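Local coordinates for protein unsaturated glucuronyl hydrolase (Streptococcus agalactiae, PDB 2ZZR) that hydrolyses unsaturated hyaluronan, chondroitin and heparin disaccharides, releasing the unsaturated uronic acid from glycosaminoglycan fragments, at residues G71-T74 / G75-L79. Residues are numbered along the deposited sequence; the frame is centred on the assembly and turned at random.
Sequences GFWT and GCLWL
Leu77 spreads its two methyl groups against one face of the Trp73 indole, an i to i+4 pairing on a buried turn of helix 70-84 in the alpha barrel of this family 88 glycoside hydrolase. CD2 of Leu77 makes a CH-pi contact, 4.0 Å from the centroid of the six-membered ring of Trp73 and 21° off its normal, whereas CD1 reaches the pyrrole rim, 3.7 Å from Trp73 NE1. The indole can meet Leu77 because Trp73 CG is anti to the backbone N (chi1 166°), which sets CG beside Trp73's own carbonyl carbon, and the ring then extends along the helix to Leu77.

Thr74 and Trp78 form a second i to i+4 pair and run alongside each other in the same direction. The methyl CG2 of Thr74 rests 3.5 Å from Trp78 NE1, while its OG1 ties helix 70-84 to helix 87-105 through a hydrogen bond with ND2 of Asn96. Trp78 packs on helix 115-130, where its NE1 has a weak bond to the carbonyl of Ser122. The Trp73-Leu77 pair also touches helix 87-105, at Asn96 and Ile92, and packs in addition on Ile43 of helix 25-46; Phe46 meets the Trp73 ring edge-to-face.

Phe72 points away from the following turn and packs on Trp377; its side chain is about 5 Å from that of Trp250, a probable substrate-binding residue. Within a run of four backbone bonds, two fix the spacing of the pairs: Leu77 N donates to Trp73 O at 3.2 Å, and Trp78 N to Thr74 O at 2.9 Å.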
loop_
_atom_site.group_PDB
_atom_site.type_symbol
_atom_site.label_atom_id
_atom_site.label_comp_id
_atom_site.label_asym_id
_atom_site.label_seq_id
_atom_site.Cartn_x
_atom_site.Cartn_y
_atom_site.Cartn_z
ATOM N N GLY A 71 -8.332 8.341 -2.614
ATOM C CA GLY A 71 -8.677 7.075 -3.276
ATOM C C GLY A 71 -8.899 5.909 -2.330
ATOM O O GLY A 71 -9.650 4.985 -2.660
ATOM N N PHE A 72 -8.253 5.943 -1.161
ATOM C CA PHE A 72 -8.394 4.883 -0.159
ATOM C C PHE A 72 -9.800 4.837 0.430
ATOM O O PHE A 72 -10.309 3.760 0.739
ATOM C CB PHE A 72 -7.349 5.013 0.956
ATOM C CG PHE A 72 -5.936 4.811 0.487
ATOM C CD1 PHE A 72 -5.530 3.582 -0.044
ATOM C CD2 PHE A 72 -5.006 5.846 0.575
ATOM C CE1 PHE A 72 -4.218 3.388 -0.481
ATOM C CE2 PHE A 72 -3.693 5.662 0.135
ATOM C CZ PHE A 72 -3.300 4.433 -0.391
ATOM N N TRP A 73 -10.428 6.004 0.569
ATOM C CA TRP A 73 -11.828 6.077 0.997
ATOM C C TRP A 73 -12.736 5.361 -0.013
ATOM O O TRP A 73 -13.484 4.448 0.355
ATOM C CB TRP A 73 -12.262 7.537 1.196
ATOM C CG TRP A 73 -13.759 7.725 1.307
ATOM C CD1 TRP A 73 -14.564 8.409 0.440
ATOM C CD2 TRP A 73 -14.622 7.209 2.336
ATOM N NE1 TRP A 73 -15.873 8.360 0.867
ATOM C CE2 TRP A 73 -15.938 7.630 2.024
ATOM C CE3 TRP A 73 -14.411 6.441 3.491
ATOM C CZ2 TRP A 73 -17.042 7.303 2.826
ATOM C CZ3 TRP A 73 -15.512 6.111 4.293
ATOM C CH2 TRP A 73 -16.810 6.547 3.952
ATOM N N THR A 74 -12.644 5.763 -1.278
ATOM C CA THR A 74 -13.416 5.148 -2.361
ATOM C C THR A 74 -13.135 3.643 -2.442
ATOM O O THR A 74 -14.056 2.847 -2.642
ATOM C CB THR A 74 -13.134 5.816 -3.717
ATOM O OG1 THR A 74 -13.160 7.246 -3.571
ATOM C CG2 THR A 74 -14.178 5.393 -4.763
ATOM N N GLY A 75 -11.868 3.260 -2.257
ATOM C CA GLY A 75 -11.496 1.838 -2.213
ATOM C C GLY A 75 -12.213 1.039 -1.135
ATOM O O GLY A 75 -12.624 -0.103 -1.380
ATOM N N CYS A 76 -12.359 1.625 0.057
ATOM C CA CYS A 76 -13.123 0.989 1.143
ATOM C C CYS A 76 -14.566 0.753 0.694
ATOM O O CYS A 76 -15.133 -0.323 0.923
ATOM C CB CYS A 76 -13.119 1.838 2.422
ATOM S SG CYS A 76 -11.542 1.887 3.331
ATOM N N LEU A 77 -15.150 1.760 0.050
ATOM C CA LEU A 77 -16.523 1.654 -0.458
ATOM C C LEU A 77 -16.679 0.542 -1.500
ATOM O O LEU A 77 -17.643 -0.233 -1.436
ATOM C CB LEU A 77 -17.003 2.991 -1.032
ATOM C CG LEU A 77 -16.960 4.190 -0.079
ATOM C CD1 LEU A 77 -17.484 5.440 -0.779
ATOM C CD2 LEU A 77 -17.699 3.924 1.226
ATOM N N TRP A 78 -15.743 0.460 -2.446
ATOM C CA TRP A 78 -15.800 -0.577 -3.485
ATOM C C TRP A 78 -15.608 -1.972 -2.897
ATOM O O TRP A 78 -16.283 -2.919 -3.315
ATOM C CB TRP A 78 -14.785 -0.340 -4.612
ATOM C CG TRP A 78 -15.125 0.777 -5.556
ATOM C CD1 TRP A 78 -14.319 1.826 -5.905
ATOM C CD2 TRP A 78 -16.355 0.960 -6.274
ATOM N NE1 TRP A 78 -14.964 2.644 -6.801
ATOM C CE2 TRP A 78 -16.219 2.142 -7.040
ATOM C CE3 TRP A 78 -17.562 0.245 -6.337
ATOM C CZ2 TRP A 78 -17.247 2.631 -7.857
ATOM C CZ3 TRP A 78 -18.581 0.728 -7.155
ATOM C CH2 TRP A 78 -18.415 1.904 -7.909
ATOM N N LEU A 79 -14.707 -2.101 -1.925
ATOM C CA LEU A 79 -14.506 -3.392 -1.265
ATOM C C LEU A 79 -15.779 -3.843 -0.561
ATOM O O LEU A 79 -16.178 -5.004 -0.672
ATOM C CB LEU A 79 -13.360 -3.323 -0.267
ATOM C CG LEU A 79 -11.982 -3.248 -0.916
ATOM C CD1 LEU A 79 -10.966 -2.999 0.177
ATOM C CD2 LEU A 79 -11.652 -4.535 -1.684
#